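Local atomic coordinates of Ketoacyl_synth_N domain-containing protein (Photorhabdus luminescens subsp. laumondii, PDB entry 6SMO), a protein that probably takes part in ketoacyl-ACP synthase chemistry, pairing with a second, PKS-type ketoacyl synthase chain and contacting a bound polyketide-like ligand. Residues Ile166-Glu171 against Thr245-Tyr250; Val177-Leu182 against Arg230-Glu235. All coordinates share one frame; numbering follows the deposited sequence.

Interaction 1. Residues Ile166-Glu171 against Thr245-Tyr250; sequences IGYAAE and TGFVDY
Phe-247 of strand 242-251 reaches helix 161-175 with both its face and its edge. Its face lies on Gly-167: the CA of Gly-167 stands 3.4 Å from the Phe-247 ring centroid, and the 7° departure from the ring normal identifies a CH-pi contact over the middle of the ring. No side chain of Gly-167 intervenes, which is why backbone and ring can meet directly. The Phe-247 edge is turned to Tyr-168. Planes at 79° and centroids 5.3 Å apart define a T-shaped pair in which Phe-247 supplies the edge and Tyr-168 the face, with Phe-247 CE2 above the centre of the tyrosine ring. The first torsion of Phe-247, with CG anti to the backbone N, carries the ring off the strand toward the helix.

Asp-249, two residues along the strand, meets the far end of the same tyrosine. Tyr-168 OH donates to Asp-249 OD2 at 2.6 Å, on the anti side of the carboxylate and 17° out of its plane. The two side chains cross at about a right angle, their planes well out of parallel. The acid lies at the tyrosine's edge, whereas Phe-247 lies over its face. The other oxygen, Asp-249 OD1, accepts a hydrogen bond from Gln-164 NE2 on the same helix, so both carboxylate oxygens have partners.

The PKS_KS domain-containing chain of the assembly completes the polar cluster: its Ser-183 OG is hydrogen-bonded to both Tyr-168 OH and Asp-249 OD2, and its His-204 NE2 to the phenol. The chemistry therefore has two parts, an apolar one, Phe-247 offering face to Gly-167 CA and edge to Tyr-168, and a hydrogen-bonded phenol-carboxylate pair at the subunit interface, where the phenol is probably polarised by the nearby carboxylate.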
ATOM      1  N   ILE C 166       1.129 -13.158  -4.447  1.00 34.61           N
ATOM      2  CA  ILE C 166       0.680 -14.281  -5.328  1.00 34.74           C
ATOM      3  C   ILE C 166      -0.415 -15.071  -4.599  1.00 34.72           C
ATOM      4  O   ILE C 166      -1.431 -15.404  -5.240  1.00 34.64           O
ATOM      5  CB  ILE C 166       1.856 -15.193  -5.739  1.00 35.10           C
ATOM      6  CG1 ILE C 166       2.978 -14.420  -6.441  1.00 35.33           C
ATOM      7  CG2 ILE C 166       1.364 -16.350  -6.599  1.00 35.28           C
ATOM      8  CD1 ILE C 166       4.305 -15.142  -6.446  1.00 35.65           C
ATOM      9  N   GLY C 167      -0.200 -15.361  -3.311  1.00 34.62           N
ATOM     10  CA  GLY C 167      -1.084 -16.197  -2.475  1.00 34.62           C
ATOM     11  C   GLY C 167      -2.476 -15.608  -2.319  1.00 34.62           C
ATOM     12  O   GLY C 167      -3.453 -16.373  -2.450  1.00 34.53           O
ATOM     13  N   TYR C 168      -2.569 -14.303  -2.040  1.00 34.60           N
ATOM     14  CA  TYR C 168      -3.843 -13.586  -1.762  1.00 34.82           C
ATOM     15  C   TYR C 168      -4.515 -13.168  -3.077  1.00 34.58           C
ATOM     16  O   TYR C 168      -5.734 -12.910  -3.058  1.00 34.75           O
ATOM     17  CB  TYR C 168      -3.604 -12.404  -0.819  1.00 35.16           C
ATOM     18  CG  TYR C 168      -3.284 -12.815   0.595  1.00 35.68           C
ATOM     19  CD1 TYR C 168      -4.218 -13.485   1.370  1.00 36.20           C
ATOM     20  CD2 TYR C 168      -2.045 -12.553   1.157  1.00 35.93           C
ATOM     21  CE1 TYR C 168      -3.931 -13.879   2.668  1.00 36.72           C
ATOM     22  CE2 TYR C 168      -1.743 -12.938   2.454  1.00 36.30           C
ATOM     23  CZ  TYR C 168      -2.690 -13.603   3.212  1.00 36.77           C
ATOM     24  OH  TYR C 168      -2.395 -13.984   4.489  1.00 37.67           O
ATOM     25  N   ALA C 169      -3.755 -13.110  -4.177  1.00 34.51           N
ATOM     26  CA  ALA C 169      -4.281 -12.925  -5.551  1.00 34.79           C
ATOM     27  C   ALA C 169      -5.037 -14.191  -5.973  1.00 35.26           C
ATOM     28  O   ALA C 169      -6.088 -14.063  -6.628  1.00 35.43           O
ATOM     29  CB  ALA C 169      -3.161 -12.605  -6.512  1.00 34.52           C
ATOM     30  N   ALA C 170      -4.514 -15.365  -5.602  1.00 35.65           N
ATOM     31  CA  ALA C 170      -5.136 -16.690  -5.841  1.00 36.32           C
ATOM     32  C   ALA C 170      -6.419 -16.819  -5.008  1.00 37.03           C
ATOM     33  O   ALA C 170      -7.418 -17.338  -5.544  1.00 37.28           O
ATOM     34  CB  ALA C 170      -4.153 -17.791  -5.525  1.00 36.05           C
ATOM     35  N   GLU C 171      -6.389 -16.360  -3.751  1.00 37.66           N
ATOM     36  CA  GLU C 171      -7.552 -16.380  -2.819  1.00 38.38           C
ATOM     37  C   GLU C 171      -8.679 -15.496  -3.369  1.00 38.67           C
ATOM     38  O   GLU C 171      -9.855 -15.879  -3.208  1.00 39.20           O
ATOM     39  CB  GLU C 171      -7.145 -15.927  -1.413  1.00 38.61           C
ATOM     40  CG  GLU C 171      -6.960 -17.078  -0.439  1.00 39.34           C
ATOM     41  CD  GLU C 171      -8.243 -17.812  -0.086  1.00 39.84           C
ATOM     42  OE1 GLU C 171      -8.214 -19.058  -0.028  1.00 40.11           O
ATOM     43  OE2 GLU C 171      -9.271 -17.135   0.130  1.00 39.86           O
ATOM     44  N   THR C 245      -1.876 -24.903  -6.273  1.00 40.89           N
ATOM     45  CA  THR C 245      -2.628 -25.920  -5.487  1.00 41.63           C
ATOM     46  C   THR C 245      -2.759 -25.490  -4.020  1.00 41.94           C
ATOM     47  O   THR C 245      -3.794 -25.827  -3.413  1.00 43.14           O
ATOM     48  CB  THR C 245      -1.965 -27.298  -5.616  1.00 42.44           C
ATOM     49  OG1 THR C 245      -0.549 -27.120  -5.574  1.00 42.24           O
ATOM     50  CG2 THR C 245      -2.351 -28.012  -6.894  1.00 43.05           C
ATOM     51  N   GLY C 246      -1.763 -24.783  -3.473  1.00 41.22           N
ATOM     52  CA  GLY C 246      -1.719 -24.416  -2.043  1.00 40.73           C
ATOM     53  C   GLY C 246      -0.921 -23.150  -1.780  1.00 39.71           C
ATOM     54  O   GLY C 246      -0.005 -22.845  -2.572  1.00 39.87           O
ATOM     55  N   PHE C 247      -1.264 -22.443  -0.698  1.00 38.89           N
ATOM     56  CA  PHE C 247      -0.570 -21.230  -0.192  1.00 38.19           C
ATOM     57  C   PHE C 247      -0.485 -21.295   1.337  1.00 38.16           C
ATOM     58  O   PHE C 247      -1.494 -21.639   1.986  1.00 38.26           O
ATOM     59  CB  PHE C 247      -1.290 -19.961  -0.654  1.00 37.77           C
ATOM     60  CG  PHE C 247      -0.768 -18.686  -0.040  1.00 37.26           C
ATOM     61  CD1 PHE C 247       0.579 -18.364  -0.117  1.00 37.15           C
ATOM     62  CD2 PHE C 247      -1.619 -17.807   0.611  1.00 37.21           C
ATOM     63  CE1 PHE C 247       1.062 -17.192   0.447  1.00 36.94           C
ATOM     64  CE2 PHE C 247      -1.135 -16.634   1.174  1.00 37.06           C
ATOM     65  CZ  PHE C 247       0.205 -16.329   1.088  1.00 36.92           C
ATOM     66  N   VAL C 248       0.691 -20.966   1.884  1.00 38.02           N
ATOM     67  CA  VAL C 248       1.002 -20.980   3.344  1.00 38.31           C
ATOM     68  C   VAL C 248       1.525 -19.593   3.735  1.00 37.98           C
ATOM     69  O   VAL C 248       2.414 -19.081   3.027  1.00 37.93           O
ATOM     70  CB  VAL C 248       2.013 -22.094   3.676  1.00 38.65           C
ATOM     71  CG1 VAL C 248       2.649 -21.923   5.046  1.00 38.77           C
ATOM     72  CG2 VAL C 248       1.381 -23.473   3.554  1.00 38.78           C
ATOM     73  N   ASP C 249       0.986 -19.015   4.814  1.00 38.30           N
ATOM     74  CA  ASP C 249       1.364 -17.673   5.335  1.00 38.02           C
ATOM     75  C   ASP C 249       1.216 -17.674   6.861  1.00 38.17           C
ATOM     76  O   ASP C 249       0.089 -17.452   7.346  1.00 38.21           O
ATOM     77  CB  ASP C 249       0.526 -16.572   4.678  1.00 37.75           C
ATOM     78  CG  ASP C 249       1.000 -15.157   4.974  1.00 37.33           C
ATOM     79  OD1 ASP C 249       2.144 -15.004   5.450  1.00 38.42           O
ATOM     80  OD2 ASP C 249       0.221 -14.217   4.722  1.00 36.17           O
ATOM     81  N   TYR C 250       2.317 -17.924   7.577  1.00 38.39           N
ATOM     82  CA  TYR C 250       2.378 -17.989   9.062  1.00 38.80           C
ATOM     83  C   TYR C 250       3.573 -17.173   9.566  1.00 38.63           C
ATOM     84  O   TYR C 250       4.363 -16.669   8.742  1.00 38.07           O
ATOM     85  CB  TYR C 250       2.447 -19.445   9.529  1.00 39.64           C
ATOM     86  CG  TYR C 250       1.174 -20.224   9.318  1.00 40.73           C
ATOM     87  CD1 TYR C 250       0.166 -20.230  10.268  1.00 41.33           C
ATOM     88  CD2 TYR C 250       0.971 -20.951   8.156  1.00 41.37           C
ATOM     89  CE1 TYR C 250      -1.008 -20.942  10.074  1.00 42.29           C
ATOM     90  CE2 TYR C 250      -0.195 -21.668   7.944  1.00 42.08           C
ATOM     91  CZ  TYR C 250      -1.188 -21.664   8.906  1.00 42.45           C
ATOM     92  OH  TYR C 250      -2.340 -22.368   8.704  1.00 44.17           O
TER

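Interaction 2. Residues Val177-Leu182 against Arg230-Glu235; sequences VAEVML and RQHALE
His-232 projects from the short helix 230-235 onto Glu-179, just before strand 180-187, and Val-180, its first residue. Its CG is anti to the backbone N (chi1 -176°), a conformation that extends the imidazole away from its own helix to the two residues, with a face turned to Glu-179. The aliphatic part of Glu-179 supplies one side of the packing: its CB lies 4.3 Å from the His-232 ring centroid and 23° off the ring normal, a CH-pi contact displaced toward the rim. Glu-179 CG is 3.9 Å from His-232 CD2.

Beyond CG the glutamate chain bends (chi2 62°) and takes its carboxylate away from the imidazole, to a salt bridge between Glu-179 OE2 and Arg-95 NE. Thus the methylenes, not the charge, pack on the ring. At another corner, Val-180 brings only one branch: CG2, anti to its carbonyl carbon, comes within 3.9 Å of His-232 CE1. No hydrogen bond crosses this contact. His-232 ND1 is instead bonded to Glu-228 OE1, which should restrict rotation of the ring.

Glu-228 is the penultimate residue of the neighbouring strand 218-229, which runs antiparallel to 180-187 and leads directly into helix 230-235. Strand 96-101, parallel to 180-187, lies on its other side. The contact thus folds the helix after one sheet strand back against the beginning of the adjacent strand.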
ATOM      1  N   VAL C 177     -13.611 -12.905  -6.690  1.00 39.76           N
ATOM      2  CA  VAL C 177     -13.509 -11.414  -6.694  1.00 39.69           C
ATOM      3  C   VAL C 177     -13.142 -10.955  -8.112  1.00 38.96           C
ATOM      4  O   VAL C 177     -13.674  -9.915  -8.550  1.00 39.33           O
ATOM      5  CB  VAL C 177     -12.486 -10.904  -5.658  1.00 39.73           C
ATOM      6  CG1 VAL C 177     -12.416  -9.383  -5.633  1.00 39.88           C
ATOM      7  CG2 VAL C 177     -12.771 -11.440  -4.261  1.00 39.81           C
ATOM      8  N   ALA C 178     -12.258 -11.696  -8.788  1.00 37.69           N
ATOM      9  CA  ALA C 178     -11.805 -11.427 -10.174  1.00 37.81           C
ATOM     10  C   ALA C 178     -11.475 -12.747 -10.884  1.00 37.54           C
ATOM     11  O   ALA C 178     -11.194 -13.740 -10.188  1.00 37.82           O
ATOM     12  CB  ALA C 178     -10.613 -10.502 -10.147  1.00 37.72           C
ATOM     13  N   GLU C 179     -11.509 -12.744 -12.221  1.00 37.72           N
ATOM     14  CA  GLU C 179     -11.214 -13.921 -13.085  1.00 38.21           C
ATOM     15  C   GLU C 179      -9.715 -13.978 -13.403  1.00 37.18           C
ATOM     16  O   GLU C 179      -9.181 -15.098 -13.474  1.00 36.95           O
ATOM     17  CB  GLU C 179     -12.021 -13.874 -14.385  1.00 39.14           C
ATOM     18  CG  GLU C 179     -13.316 -14.658 -14.318  1.00 40.36           C
ATOM     19  CD  GLU C 179     -14.295 -14.151 -13.274  1.00 41.09           C
ATOM     20  OE1 GLU C 179     -14.659 -14.932 -12.375  1.00 42.00           O
ATOM     21  OE2 GLU C 179     -14.690 -12.972 -13.365  1.00 42.18           O
ATOM     22  N   VAL C 180      -9.081 -12.819 -13.613  1.00 36.51           N
ATOM     23  CA  VAL C 180      -7.627 -12.689 -13.939  1.00 36.00           C
ATOM     24  C   VAL C 180      -6.955 -11.843 -12.851  1.00 35.37           C
ATOM     25  O   VAL C 180      -7.634 -10.966 -12.283  1.00 35.22           O
ATOM     26  CB  VAL C 180      -7.415 -12.077 -15.339  1.00 36.10           C
ATOM     27  CG1 VAL C 180      -5.964 -12.176 -15.785  1.00 35.95           C
ATOM     28  CG2 VAL C 180      -8.332 -12.705 -16.379  1.00 36.62           C
ATOM     29  N   MET C 181      -5.674 -12.106 -12.576  1.00 35.10           N
ATOM     30  CA  MET C 181      -4.852 -11.361 -11.584  1.00 35.41           C
ATOM     31  C   MET C 181      -3.403 -11.260 -12.075  1.00 35.50           C
ATOM     32  O   MET C 181      -2.796 -12.313 -12.347  1.00 36.20           O
ATOM     33  CB  MET C 181      -4.868 -12.055 -10.219  1.00 35.64           C
ATOM     34  CG  MET C 181      -6.091 -11.728  -9.386  1.00 36.04           C
ATOM     35  SD  MET C 181      -6.093 -10.005  -8.836  1.00 36.31           S
ATOM     36  CE  MET C 181      -7.572  -9.984  -7.823  1.00 36.86           C
ATOM     37  N   LEU C 182      -2.880 -10.033 -12.172  1.00 35.24           N
ATOM     38  CA  LEU C 182      -1.446  -9.747 -12.445  1.00 35.34           C
ATOM     39  C   LEU C 182      -0.714  -9.638 -11.103  1.00 35.18           C
ATOM     40  O   LEU C 182      -0.552  -8.507 -10.605  1.00 34.85           O
ATOM     41  CB  LEU C 182      -1.318  -8.454 -13.262  1.00 35.66           C
ATOM     42  CG  LEU C 182      -1.583  -8.576 -14.764  1.00 36.24           C
ATOM     43  CD1 LEU C 182      -0.537  -9.454 -15.435  1.00 36.43           C
ATOM     44  CD2 LEU C 182      -2.983  -9.104 -15.043  1.00 36.60           C
ATOM     45  N   ARG C 230      -9.578 -21.366 -13.590  1.00 43.13           N
ATOM     46  CA  ARG C 230      -9.284 -22.555 -14.436  1.00 44.31           C
ATOM     47  C   ARG C 230     -10.277 -22.629 -15.604  1.00 45.48           C
ATOM     48  O   ARG C 230      -9.821 -22.851 -16.743  1.00 46.31           O
ATOM     49  CB  ARG C 230      -9.332 -23.837 -13.599  1.00 44.49           C
ATOM     50  CG  ARG C 230      -8.855 -25.081 -14.335  1.00 44.88           C
ATOM     51  CD  ARG C 230      -8.654 -26.260 -13.405  1.00 44.80           C
ATOM     52  NE  ARG C 230      -8.338 -27.486 -14.127  1.00 45.38           N
ATOM     53  CZ  ARG C 230      -9.226 -28.273 -14.734  1.00 45.55           C
ATOM     54  NH1 ARG C 230      -8.816 -29.364 -15.358  1.00 46.12           N
ATOM     55  NH2 ARG C 230     -10.516 -27.975 -14.720  1.00 45.44           N
ATOM     56  N   GLN C 231     -11.574 -22.462 -15.330  1.00 46.78           N
ATOM     57  CA  GLN C 231     -12.659 -22.545 -16.346  1.00 47.87           C
ATOM     58  C   GLN C 231     -12.509 -21.394 -17.351  1.00 47.82           C
ATOM     59  O   GLN C 231     -12.745 -21.637 -18.549  1.00 48.04           O
ATOM     60  CB  GLN C 231     -14.038 -22.537 -15.680  1.00 48.99           C
ATOM     61  CG  GLN C 231     -14.300 -23.752 -14.798  1.00 49.62           C
ATOM     62  CD  GLN C 231     -14.273 -25.052 -15.565  1.00 49.73           C
ATOM     63  OE1 GLN C 231     -13.531 -25.974 -15.234  1.00 50.54           O
ATOM     64  NE2 GLN C 231     -15.083 -25.134 -16.609  1.00 50.14           N
ATOM     65  N   HIS C 232     -12.120 -20.202 -16.885  1.00 47.88           N
ATOM     66  CA  HIS C 232     -11.865 -19.000 -17.727  1.00 48.24           C
ATOM     67  C   HIS C 232     -10.694 -19.268 -18.682  1.00 48.12           C
ATOM     68  O   HIS C 232     -10.757 -18.794 -19.833  1.00 48.28           O
ATOM     69  CB  HIS C 232     -11.609 -17.762 -16.855  1.00 47.98           C
ATOM     70  CG  HIS C 232     -11.442 -16.501 -17.635  1.00 48.55           C
ATOM     71  ND1 HIS C 232     -10.219 -16.099 -18.139  1.00 48.19           N
ATOM     72  CD2 HIS C 232     -12.333 -15.553 -18.002  1.00 48.54           C
ATOM     73  CE1 HIS C 232     -10.364 -14.957 -18.781  1.00 48.07           C
ATOM     74  NE2 HIS C 232     -11.653 -14.600 -18.711  1.00 48.30           N
ATOM     75  N   ALA C 233      -9.668 -19.988 -18.215  1.00 48.15           N
ATOM     76  CA  ALA C 233      -8.455 -20.347 -18.991  1.00 48.72           C
ATOM     77  C   ALA C 233      -8.810 -21.382 -20.067  1.00 49.37           C
ATOM     78  O   ALA C 233      -8.360 -21.213 -21.217  1.00 49.15           O
ATOM     79  CB  ALA C 233      -7.377 -20.858 -18.066  1.00 48.86           C
ATOM     80  N   LEU C 234      -9.583 -22.411 -19.698  1.00 49.88           N
ATOM     81  CA  LEU C 234     -10.056 -23.488 -20.614  1.00 51.00           C
ATOM     82  C   LEU C 234     -11.009 -22.900 -21.664  1.00 51.58           C
ATOM     83  O   LEU C 234     -11.003 -23.405 -22.805  1.00 51.88           O
ATOM     84  CB  LEU C 234     -10.746 -24.586 -19.797  1.00 51.14           C
ATOM     85  CG  LEU C 234      -9.824 -25.438 -18.925  1.00 51.10           C
ATOM     86  CD1 LEU C 234     -10.623 -26.218 -17.892  1.00 51.31           C
ATOM     87  CD2 LEU C 234      -8.987 -26.383 -19.774  1.00 51.22           C
ATOM     88  N   GLU C 235     -11.787 -21.876 -21.291  1.00 51.93           N
ATOM     89  CA  GLU C 235     -12.782 -21.192 -22.164  1.00 53.02           C
ATOM     90  C   GLU C 235     -12.078 -20.649 -23.415  1.00 52.27           C
ATOM     91  O   GLU C 235     -12.530 -20.978 -24.530  1.00 52.54           O
ATOM     92  CB  GLU C 235     -13.483 -20.069 -21.394  1.00 53.83           C
ATOM     93  CG  GLU C 235     -14.742 -19.541 -22.066  1.00 55.37           C
ATOM     94  CD  GLU C 235     -14.519 -18.592 -23.232  1.00 56.45           C
ATOM     95  OE1 GLU C 235     -15.236 -18.723 -24.244  1.00 56.85           O
ATOM     96  OE2 GLU C 235     -13.636 -17.717 -23.123  1.00 56.77           O
TER

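How the interactions relate
Both contacts join helices to the same mixed sheet, but at different depths. The centre of interaction 1 lies about 13 Å from the centre of the chain and most of its touching residues are buried; that of interaction 2 lies about 20 Å out, and this contact is only partly buried and meets no other protein chain. The former combines ring packing with a hydrogen bond whose two oxygens are also bonded by the neighbouring PKS_KS chain. The latter is apolar between its segments, with the Glu-179 carboxylate and His-232 ND1 bonded to Arg-95 and Glu-228 of the same chain. Helix 161-175 precedes strand 180-187, and the contacts touch where Ala-169 O approaches Met-181 CG at 3.6 Å.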